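RIM-binding protein, isoform F (Drosophila melanogaster, PDB 6Q9M) probably acts as an active-zone scaffold that couples synaptic vesicle recruitment to release sites, this portion being its central array of fibronectin type III domains. Local coordinates at residues N37-D47 against H73-R84; C115-P124 against M147-P157. All coordinates share one frame; numbering follows the deposited sequence.

Interaction 1 of 2, residues N37-D47 against H73-R84; sequences NLIDSYHVYVD and HRISVRSVTQNR
His73 opens the contact by gripping Asp47: its ND1 donates to the syn lone pair of Asp47 OD2 at 2.8 Å, with ring and carboxylate nearly coplanar. The other oxygen, OD1, takes the backbone N of Arg74, giving one bond to each oxygen, which fixes the rotation of the carboxylate. From here strand 73-81 runs antiparallel to strand 39-46, two central neighbours in the four-stranded sheet of a fibronectin type III sandwich. Ile75 lies alongside Val46, CG1 to CG2 4.1 Å, on the face turned to strand 23-29, where Val77 CG1 also meets Tyr42 CD2. On the other face Ser76 OG touches Tyr45 CB. Arg78 then lays its guanidinium flat over the Tyr45 ring, planes 16° apart and centres 3.9 Å apart, a cation-pi stack; its NE also forms a salt bridge with Asp89, which Ser76 OG shares, so the arginine is held by both the ring and the carboxylate of Asp89. Ser79 OG touches Ile39 CD1 but is hydrogen-bonded to Pro9 O. Val80 sits opposite a classic beta bulge, its O accepting from both Asp40 N (2.6 Å) and Ser41 N (3.0 Å). With CG2 anti to its own carbonyl carbon, Val80 sets that methyl over the centre of the His43 ring, 3.4 Å from the centroid.

Interaction 2 of 2, residues C115-P124 against M147-P157; sequences CSSAVISWLP and MYRHTITGLAP
Strands 118-123 and 149-152 run antiparallel, their axes 4.5 Å apart at closest approach, with hydrogen-bonded pairs at Ala118-Ile152 and Ile120-His150; beyond them Trp122 N donates to Tyr148 O, and Leu155 N donates to Ser116 O at 3.2 Å. Trp122 is the broad side chain of the contact. Its CG lies between the backbone N and the carbonyl carbon (chi1 60°), which folds the indole back across the 147-150 backbone. Tyr148 O and Arg149 N stand over one ring face, Tyr148 O lying 3.4 Å from Trp122 CE3, and Tyr148 CA makes a CH-pi contact with the five-membered ring. This tryptophan belongs to the core of the fibronectin type III sandwich: it also meets Val133 and Val143, and His131 edge-to-face, in the facing sheet. Replacing it with an alanine would probably open a gap between the sheets, leaving the Tyr148 peptide uncovered and His131 without its aromatic mate. On the same inward side Ile120 and Ile152 touch, CG1 to CG1 3.8 Å, and Ile152 continues to Val133 and Val135. The reverse side is more polar. There Arg149 bends at chi3 and sends NH1 to Ser121 OG, 3.1 Å away and almost exactly in the guanidinium plane, while its NH2 forms a salt bridge with Asp6; the Tyr148 ring, through CE2, lies over one face of the same guanidinium. Farther along, Val119 CG2 meets Thr151 OG1. At the far end Cys115 CB rests against Pro157 CB at 3.6 Å.

The two contacts come in series along the chain, 37-47/73-84 closing before 115-124/147-157 opens, and fall in consecutive fibronectin type III ranges with centres about 26 Å apart. Interaction 1 pairs the middle strands of a four-stranded sheet, whereas interaction 2 joins the central strand of a three-stranded sheet to one of its outer strands. They nevertheless meet at the junction: Arg74 NH1 probably donates to Pro124 O at 3.0 Å, while its NH2 packs on Leu123 CD2. This bridge between residues of the two ranges is consistent with a defined relative orientation of neighbouring domains in the array.

Interaction 1 of 2, residues N37-D47 against H73-R84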
loop_
_atom_site.group_PDB
_atom_site.type_symbol
_atom_site.label_atom_id
_atom_site.label_comp_id
_atom_site.label_asym_id
_atom_site.label_seq_id
_atom_site.Cartn_x
_atom_site.Cartn_y
_atom_site.Cartn_z
ATOM N N ASN A 37 -20.970 7.080 -7.980
ATOM C CA ASN A 37 -20.732 6.203 -6.837
ATOM C C ASN A 37 -21.292 6.804 -5.550
ATOM O O ASN A 37 -20.652 6.766 -4.498
ATOM C CB ASN A 37 -19.233 5.905 -6.678
ATOM C CG ASN A 37 -18.723 4.867 -7.667
ATOM O OD1 ASN A 37 -19.480 4.028 -8.155
ATOM N ND2 ASN A 37 -17.428 4.920 -7.962
ATOM N N LEU A 38 -22.488 7.388 -5.632
ATOM C CA LEU A 38 -23.049 8.047 -4.460
ATOM C C LEU A 38 -23.358 7.030 -3.365
ATOM O O LEU A 38 -23.735 5.882 -3.623
ATOM C CB LEU A 38 -24.303 8.850 -4.808
ATOM C CG LEU A 38 -24.694 9.957 -3.808
ATOM C CD1 LEU A 38 -23.491 10.578 -3.099
ATOM C CD2 LEU A 38 -25.505 11.042 -4.498
ATOM N N ILE A 39 -23.223 7.481 -2.141
ATOM C CA ILE A 39 -23.188 6.596 -0.993
ATOM C C ILE A 39 -24.592 6.125 -0.639
ATOM O O ILE A 39 -25.548 6.910 -0.629
ATOM C CB ILE A 39 -22.523 7.329 0.175
ATOM C CG1 ILE A 39 -22.732 6.574 1.458
ATOM C CG2 ILE A 39 -23.081 8.734 0.310
ATOM C CD1 ILE A 39 -21.960 7.177 2.491
ATOM N N ASP A 40 -24.696 4.842 -0.299
ATOM C CA ASP A 40 -25.930 4.134 0.012
ATOM C C ASP A 40 -25.990 3.631 1.449
ATOM O O ASP A 40 -27.058 3.671 2.067
ATOM C CB ASP A 40 -26.091 2.953 -0.963
ATOM C CG ASP A 40 -27.394 2.203 -0.773
ATOM O OD1 ASP A 40 -28.379 2.553 -1.457
ATOM O OD2 ASP A 40 -27.428 1.254 0.042
ATOM N N SER A 41 -24.880 3.150 2.000
ATOM C CA SER A 41 -24.839 2.740 3.397
ATOM C C SER A 41 -23.386 2.760 3.851
ATOM O O SER A 41 -22.465 2.933 3.051
ATOM C CB SER A 41 -25.485 1.358 3.613
ATOM O OG SER A 41 -24.733 0.308 3.025
ATOM N N TYR A 42 -23.194 2.562 5.149
ATOM C CA TYR A 42 -21.875 2.536 5.749
ATOM C C TYR A 42 -21.596 1.164 6.355
ATOM O O TYR A 42 -22.500 0.491 6.863
ATOM C CB TYR A 42 -21.734 3.600 6.843
ATOM C CG TYR A 42 -21.957 5.015 6.402
ATOM C CD1 TYR A 42 -23.226 5.593 6.435
ATOM C CD2 TYR A 42 -20.900 5.787 5.965
ATOM C CE1 TYR A 42 -23.424 6.907 6.029
ATOM C CE2 TYR A 42 -21.085 7.097 5.571
ATOM C CZ TYR A 42 -22.345 7.653 5.599
ATOM O OH TYR A 42 -22.501 8.956 5.180
ATOM N N HIS A 43 -20.327 0.768 6.299
ATOM C CA HIS A 43 -19.833 -0.476 6.871
ATOM C C HIS A 43 -18.790 -0.120 7.920
ATOM O O HIS A 43 -17.790 0.538 7.606
ATOM C CB HIS A 43 -19.206 -1.369 5.803
ATOM C CG HIS A 43 -20.189 -2.152 4.999
ATOM N ND1 HIS A 43 -21.546 -2.103 5.225
ATOM C CD2 HIS A 43 -20.010 -3.012 3.969
ATOM C CE1 HIS A 43 -22.164 -2.904 4.372
ATOM N NE2 HIS A 43 -21.254 -3.465 3.596
ATOM N N VAL A 44 -19.020 -0.540 9.162
ATOM C CA VAL A 44 -18.092 -0.276 10.255
ATOM C C VAL A 44 -17.285 -1.534 10.513
ATOM O O VAL A 44 -17.853 -2.613 10.723
ATOM C CB VAL A 44 -18.832 0.175 11.518
ATOM C CG1 VAL A 44 -17.829 0.602 12.569
ATOM C CG2 VAL A 44 -19.768 1.320 11.172
ATOM N N TYR A 45 -15.962 -1.402 10.479
ATOM C CA TYR A 45 -15.043 -2.510 10.699
ATOM C C TYR A 45 -14.224 -2.287 11.960
ATOM O O TYR A 45 -13.892 -1.151 12.313
ATOM C CB TYR A 45 -14.090 -2.687 9.529
ATOM C CG TYR A 45 -14.770 -3.097 8.249
ATOM C CD1 TYR A 45 -15.434 -2.160 7.470
ATOM C CD2 TYR A 45 -14.752 -4.416 7.822
ATOM C CE1 TYR A 45 -16.059 -2.522 6.307
ATOM C CE2 TYR A 45 -15.379 -4.782 6.652
ATOM C CZ TYR A 45 -16.028 -3.826 5.898
ATOM O OH TYR A 45 -16.659 -4.168 4.724
ATOM N N VAL A 46 -13.882 -3.391 12.623
ATOM C CA VAL A 46 -12.937 -3.384 13.735
ATOM C C VAL A 46 -11.912 -4.474 13.457
ATOM O O VAL A 46 -12.276 -5.645 13.286
ATOM C CB VAL A 46 -13.642 -3.608 15.089
ATOM C CG1 VAL A 46 -12.639 -3.705 16.214
ATOM C CG2 VAL A 46 -14.623 -2.474 15.373
ATOM N N ASP A 47 -10.641 -4.086 13.389
ATOM C CA ASP A 47 -9.549 -4.966 12.971
ATOM C C ASP A 47 -9.946 -5.806 11.762
ATOM O O ASP A 47 -9.731 -7.017 11.715
ATOM C CB ASP A 47 -9.075 -5.856 14.116
ATOM C CG ASP A 47 -8.922 -5.094 15.426
ATOM O OD1 ASP A 47 -8.605 -3.887 15.376
ATOM O OD2 ASP A 47 -9.129 -5.700 16.504
ATOM N N HIS A 73 -6.948 -1.316 18.911
ATOM C CA HIS A 73 -7.836 -1.676 17.814
ATOM C C HIS A 73 -7.743 -0.646 16.700
ATOM O O HIS A 73 -7.465 0.530 16.944
ATOM C CB HIS A 73 -9.296 -1.776 18.277
ATOM C CG HIS A 73 -9.543 -2.887 19.241
ATOM N ND1 HIS A 73 -9.596 -4.208 18.854
ATOM C CD2 HIS A 73 -9.726 -2.877 20.581
ATOM C CE1 HIS A 73 -9.811 -4.965 19.914
ATOM N NE2 HIS A 73 -9.898 -4.181 20.973
ATOM N N ARG A 74 -8.026 -1.096 15.479
ATOM C CA ARG A 74 -8.183 -0.209 14.337
ATOM C C ARG A 74 -9.644 -0.225 13.925
ATOM O O ARG A 74 -10.192 -1.290 13.607
ATOM C CB ARG A 74 -7.309 -0.625 13.161
ATOM C CG ARG A 74 -7.542 0.282 11.948
ATOM C CD ARG A 74 -6.739 -0.123 10.728
ATOM N NE ARG A 74 -5.306 0.043 10.939
ATOM C CZ ARG A 74 -4.665 1.215 10.870
ATOM N NH1 ARG A 74 -5.323 2.334 10.613
ATOM N NH2 ARG A 74 -3.360 1.264 11.067
ATOM N N ILE A 75 -10.275 0.944 13.952
ATOM C CA ILE A 75 -11.653 1.091 13.511
ATOM C C ILE A 75 -11.682 1.874 12.217
ATOM O O ILE A 75 -10.934 2.848 12.048
ATOM C CB ILE A 75 -12.492 1.760 14.609
ATOM C CG1 ILE A 75 -12.345 0.879 15.863
ATOM C CG2 ILE A 75 -13.957 1.948 14.122
ATOM C CD1 ILE A 75 -13.212 1.250 17.017
ATOM N N SER A 76 -12.553 1.457 11.314
ATOM C CA SER A 76 -12.605 2.077 10.004
ATOM C C SER A 76 -14.045 2.046 9.517
ATOM O O SER A 76 -14.821 1.185 9.932
ATOM C CB SER A 76 -11.654 1.355 9.044
ATOM O OG SER A 76 -12.234 0.122 8.648
ATOM N N VAL A 77 -14.401 2.992 8.649
ATOM C CA VAL A 77 -15.744 3.068 8.080
ATOM C C VAL A 77 -15.651 3.170 6.563
ATOM O O VAL A 77 -14.845 3.941 6.020
ATOM C CB VAL A 77 -16.541 4.264 8.650
ATOM C CG1 VAL A 77 -17.969 4.265 8.098
ATOM C CG2 VAL A 77 -16.558 4.237 10.187
ATOM N N ARG A 78 -16.490 2.399 5.882
ATOM C CA ARG A 78 -16.492 2.330 4.432
ATOM C C ARG A 78 -17.832 2.784 3.895
ATOM O O ARG A 78 -18.885 2.383 4.409
ATOM C CB ARG A 78 -16.222 0.909 3.949
ATOM C CG ARG A 78 -14.847 0.394 4.285
ATOM C CD ARG A 78 -14.524 -0.848 3.484
ATOM N NE ARG A 78 -13.704 -1.744 4.281
ATOM C CZ ARG A 78 -13.279 -2.936 3.884
ATOM N NH1 ARG A 78 -13.594 -3.388 2.675
ATOM N NH2 ARG A 78 -12.534 -3.668 4.706
ATOM N N SER A 79 -17.777 3.616 2.857
ATOM C CA SER A 79 -18.957 3.968 2.087
ATOM C C SER A 79 -19.333 2.795 1.201
ATOM O O SER A 79 -18.472 2.180 0.575
ATOM C CB SER A 79 -18.680 5.192 1.212
ATOM O OG SER A 79 -18.578 6.381 1.970
ATOM N N VAL A 80 -20.623 2.509 1.110
ATOM C CA VAL A 80 -21.123 1.461 0.231
ATOM C C VAL A 80 -22.092 2.100 -0.748
ATOM O O VAL A 80 -22.969 2.870 -0.339
ATOM C CB VAL A 80 -21.804 0.324 1.011
ATOM C CG1 VAL A 80 -22.200 -0.786 0.061
ATOM C CG2 VAL A 80 -20.869 -0.219 2.089
ATOM N N THR A 81 -21.891 1.833 -2.038
ATOM C CA THR A 81 -22.778 2.329 -3.075
ATOM C C THR A 81 -23.890 1.304 -3.312
ATOM O O THR A 81 -23.891 0.213 -2.737
ATOM C CB THR A 81 -21.997 2.616 -4.355
ATOM O OG1 THR A 81 -21.558 1.380 -4.920
ATOM C CG2 THR A 81 -20.776 3.482 -4.063
ATOM N N GLN A 82 -24.833 1.627 -4.203
ATOM C CA GLN A 82 -25.872 0.654 -4.515
ATOM C C GLN A 82 -25.304 -0.562 -5.236
ATOM O O GLN A 82 -25.714 -1.694 -4.952
ATOM C CB GLN A 82 -26.986 1.291 -5.349
ATOM C CG GLN A 82 -28.186 0.367 -5.540
ATOM C CD GLN A 82 -29.398 1.077 -6.109
ATOM O OE1 GLN A 82 -29.270 2.103 -6.775
ATOM N NE2 GLN A 82 -30.586 0.535 -5.844
ATOM N N ASN A 83 -24.371 -0.360 -6.178
ATOM C CA ASN A 83 -23.734 -1.513 -6.815
ATOM C C ASN A 83 -22.865 -2.318 -5.850
ATOM O O ASN A 83 -22.259 -3.307 -6.274
ATOM C CB ASN A 83 -22.930 -1.100 -8.058
ATOM C CG ASN A 83 -22.159 0.194 -7.873
ATOM O OD1 ASN A 83 -21.570 0.433 -6.820
ATOM N ND2 ASN A 83 -22.137 1.023 -8.911
ATOM N N ARG A 84 -22.787 -1.906 -4.585
ATOM C CA ARG A 84 -22.019 -2.523 -3.491
ATOM C C ARG A 84 -20.527 -2.221 -3.598
ATOM O O ARG A 84 -19.725 -2.894 -2.929
ATOM C CB ARG A 84 -22.241 -4.037 -3.370
ATOM C CG ARG A 84 -23.716 -4.479 -3.389
ATOM C CD ARG A 84 -24.547 -3.830 -2.286
ATOM N NE ARG A 84 -24.249 -4.386 -0.969
ATOM C CZ ARG A 84 -24.673 -3.863 0.180
ATOM N NH1 ARG A 84 -25.436 -2.774 0.182
ATOM N NH2 ARG A 84 -24.343 -4.439 1.331
#

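Interaction 2 of 2, residues C115-P124 against M147-P157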
loop_
_atom_site.group_PDB
_atom_site.type_symbol
_atom_site.label_atom_id
_atom_site.label_comp_id
_atom_site.label_asym_id
_atom_site.label_seq_id
_atom_site.Cartn_x
_atom_site.Cartn_y
_atom_site.Cartn_z
ATOM N N CYS A 115 10.694 5.594 -14.585
ATOM C CA CYS A 115 12.038 6.152 -14.451
ATOM C C CYS A 115 12.042 7.492 -13.727
ATOM O O CYS A 115 13.109 7.951 -13.306
ATOM C CB CYS A 115 12.707 6.299 -15.814
ATOM S SG CYS A 115 11.649 7.021 -17.041
ATOM N N SER A 116 10.884 8.144 -13.590
ATOM C CA SER A 116 10.845 9.481 -13.023
ATOM C C SER A 116 9.758 9.681 -11.976
ATOM O O SER A 116 9.576 10.815 -11.512
ATOM C CB SER A 116 10.644 10.506 -14.129
ATOM O OG SER A 116 9.326 10.387 -14.609
ATOM N N SER A 117 9.031 8.637 -11.587
ATOM C CA SER A 117 7.875 8.840 -10.728
ATOM C C SER A 117 7.480 7.529 -10.062
ATOM O O SER A 117 7.904 6.447 -10.469
ATOM C CB SER A 117 6.705 9.403 -11.526
ATOM O OG SER A 117 6.180 8.401 -12.383
ATOM N N ALA A 118 6.627 7.647 -9.046
ATOM C CA ALA A 118 6.101 6.494 -8.326
ATOM C C ALA A 118 4.832 6.919 -7.602
ATOM O O ALA A 118 4.663 8.091 -7.258
ATOM C CB ALA A 118 7.127 5.928 -7.331
ATOM N N VAL A 119 3.923 5.972 -7.408
ATOM C CA VAL A 119 2.741 6.201 -6.582
ATOM C C VAL A 119 3.062 5.696 -5.181
ATOM O O VAL A 119 3.463 4.537 -5.005
ATOM C CB VAL A 119 1.493 5.516 -7.169
ATOM C CG1 VAL A 119 0.363 5.383 -6.114
ATOM C CG2 VAL A 119 0.988 6.298 -8.376
ATOM N N ILE A 120 2.904 6.571 -4.195
ATOM C CA ILE A 120 3.175 6.272 -2.794
ATOM C C ILE A 120 1.842 6.133 -2.077
ATOM O O ILE A 120 1.036 7.067 -2.085
ATOM C CB ILE A 120 4.008 7.380 -2.120
ATOM C CG1 ILE A 120 5.269 7.718 -2.935
ATOM C CG2 ILE A 120 4.318 6.992 -0.677
ATOM C CD1 ILE A 120 6.249 6.581 -3.066
ATOM N N SER A 121 1.647 4.996 -1.409
ATOM C CA SER A 121 0.477 4.693 -0.594
ATOM C C SER A 121 0.901 4.437 0.851
ATOM O O SER A 121 2.051 4.067 1.129
ATOM C CB SER A 121 -0.257 3.456 -1.116
ATOM O OG SER A 121 -0.568 3.596 -2.496
ATOM N N TRP A 122 -0.049 4.614 1.770
ATOM C CA TRP A 122 0.198 4.323 3.177
ATOM C C TRP A 122 -1.127 4.060 3.882
ATOM O O TRP A 122 -2.213 4.248 3.323
ATOM C CB TRP A 122 0.958 5.463 3.865
ATOM C CG TRP A 122 0.251 6.779 3.844
ATOM C CD1 TRP A 122 -0.533 7.303 4.830
ATOM C CD2 TRP A 122 0.278 7.755 2.790
ATOM N NE1 TRP A 122 -0.993 8.549 4.454
ATOM C CE2 TRP A 122 -0.518 8.843 3.205
ATOM C CE3 TRP A 122 0.897 7.811 1.537
ATOM C CZ2 TRP A 122 -0.726 9.968 2.404
ATOM C CZ3 TRP A 122 0.700 8.920 0.758
ATOM C CH2 TRP A 122 -0.108 9.990 1.194
ATOM N N LEU A 123 -1.012 3.590 5.118
ATOM C CA LEU A 123 -2.143 3.416 6.010
ATOM C C LEU A 123 -1.955 4.380 7.164
ATOM O O LEU A 123 -1.036 4.193 7.970
ATOM C CB LEU A 123 -2.237 1.976 6.517
ATOM C CG LEU A 123 -3.441 1.627 7.409
ATOM C CD1 LEU A 123 -4.766 1.991 6.723
ATOM C CD2 LEU A 123 -3.429 0.137 7.811
ATOM N N PRO A 124 -2.745 5.443 7.261
ATOM C CA PRO A 124 -2.582 6.373 8.376
ATOM C C PRO A 124 -3.009 5.707 9.671
ATOM O O PRO A 124 -3.781 4.748 9.679
ATOM C CB PRO A 124 -3.516 7.535 8.015
ATOM C CG PRO A 124 -4.534 6.946 7.110
ATOM C CD PRO A 124 -3.865 5.814 6.376
ATOM N N MET A 147 -6.652 11.416 2.450
ATOM C CA MET A 147 -5.818 11.004 1.327
ATOM C C MET A 147 -4.736 10.063 1.821
ATOM O O MET A 147 -4.065 10.355 2.816
ATOM C CB MET A 147 -5.166 12.203 0.650
ATOM C CG MET A 147 -4.893 11.947 -0.807
ATOM S SD MET A 147 -6.272 12.543 -1.786
ATOM C CE MET A 147 -5.737 14.227 -2.096
ATOM N N TYR A 148 -4.564 8.938 1.119
ATOM C CA TYR A 148 -3.607 7.901 1.498
ATOM C C TYR A 148 -2.719 7.485 0.332
ATOM O O TYR A 148 -2.024 6.466 0.422
ATOM C CB TYR A 148 -4.341 6.669 2.037
ATOM C CG TYR A 148 -5.363 6.126 1.065
ATOM C CD1 TYR A 148 -6.639 6.674 0.988
ATOM C CD2 TYR A 148 -5.050 5.077 0.214
ATOM C CE1 TYR A 148 -7.584 6.182 0.095
ATOM C CE2 TYR A 148 -6.004 4.566 -0.693
ATOM C CZ TYR A 148 -7.261 5.130 -0.743
ATOM O OH TYR A 148 -8.211 4.647 -1.636
ATOM N N ARG A 149 -2.749 8.224 -0.766
ATOM C CA ARG A 149 -1.931 7.952 -1.935
ATOM C C ARG A 149 -1.436 9.279 -2.464
ATOM O O ARG A 149 -2.134 10.296 -2.365
ATOM C CB ARG A 149 -2.713 7.246 -3.059
ATOM C CG ARG A 149 -2.957 5.763 -2.879
ATOM C CD ARG A 149 -3.235 5.097 -4.242
ATOM N NE ARG A 149 -4.408 4.225 -4.236
ATOM C CZ ARG A 149 -4.467 3.031 -3.644
ATOM N NH1 ARG A 149 -3.412 2.566 -2.989
ATOM N NH2 ARG A 149 -5.589 2.304 -3.693
ATOM N N HIS A 150 -0.248 9.258 -3.057
ATOM C CA HIS A 150 0.231 10.442 -3.758
ATOM C C HIS A 150 1.329 10.067 -4.737
ATOM O O HIS A 150 2.260 9.337 -4.379
ATOM C CB HIS A 150 0.754 11.496 -2.793
ATOM C CG HIS A 150 1.229 12.718 -3.489
ATOM N ND1 HIS A 150 0.362 13.620 -4.061
ATOM C CD2 HIS A 150 2.477 13.164 -3.763
ATOM C CE1 HIS A 150 1.050 14.586 -4.635
ATOM N NE2 HIS A 150 2.334 14.320 -4.488
ATOM N N THR A 151 1.236 10.592 -5.949
ATOM C CA THR A 151 2.280 10.395 -6.943
ATOM C C THR A 151 3.425 11.377 -6.719
ATOM O O THR A 151 3.201 12.589 -6.653
ATOM C CB THR A 151 1.710 10.577 -8.345
ATOM O OG1 THR A 151 0.646 9.640 -8.556
ATOM C CG2 THR A 151 2.811 10.353 -9.368
ATOM N N ILE A 152 4.648 10.859 -6.578
ATOM C CA ILE A 152 5.851 11.688 -6.526
ATOM C C ILE A 152 6.491 11.710 -7.906
ATOM O O ILE A 152 6.552 10.680 -8.590
ATOM C CB ILE A 152 6.853 11.197 -5.460
ATOM C CG1 ILE A 152 7.120 9.692 -5.596
ATOM C CG2 ILE A 152 6.372 11.585 -4.053
ATOM C CD1 ILE A 152 8.365 9.215 -4.834
ATOM N N THR A 153 6.954 12.884 -8.326
ATOM C CA THR A 153 7.645 13.085 -9.599
ATOM C C THR A 153 9.026 13.688 -9.343
ATOM O O THR A 153 9.511 13.736 -8.209
ATOM C CB THR A 153 6.826 13.971 -10.547
ATOM O OG1 THR A 153 6.579 15.246 -9.938
ATOM C CG2 THR A 153 5.512 13.307 -10.902
ATOM N N GLY A 154 9.688 14.113 -10.416
ATOM C CA GLY A 154 10.998 14.724 -10.238
ATOM C C GLY A 154 12.113 13.754 -9.911
ATOM O O GLY A 154 13.181 14.185 -9.437
ATOM N N LEU A 155 11.894 12.455 -10.118
ATOM C CA LEU A 155 12.922 11.469 -9.832
ATOM C C LEU A 155 13.809 11.255 -11.057
ATOM O O LEU A 155 13.447 11.585 -12.186
ATOM C CB LEU A 155 12.294 10.140 -9.395
ATOM C CG LEU A 155 11.226 10.195 -8.292
ATOM C CD1 LEU A 155 10.863 8.815 -7.803
ATOM C CD2 LEU A 155 11.685 11.048 -7.130
ATOM N N ALA A 156 14.981 10.744 -10.812
ATOM C CA ALA A 156 15.942 10.369 -11.833
ATOM C C ALA A 156 15.861 8.865 -12.095
ATOM O O ALA A 156 15.488 8.096 -11.202
ATOM C CB ALA A 156 17.364 10.752 -11.404
ATOM N N PRO A 157 16.189 8.401 -13.300
ATOM C CA PRO A 157 16.038 6.970 -13.592
ATOM C C PRO A 157 17.103 6.148 -12.885
ATOM O O PRO A 157 18.172 6.644 -12.522
ATOM C CB PRO A 157 16.198 6.888 -15.117
ATOM C CG PRO A 157 16.596 8.291 -15.586
ATOM C CD PRO A 157 16.901 9.110 -14.378
#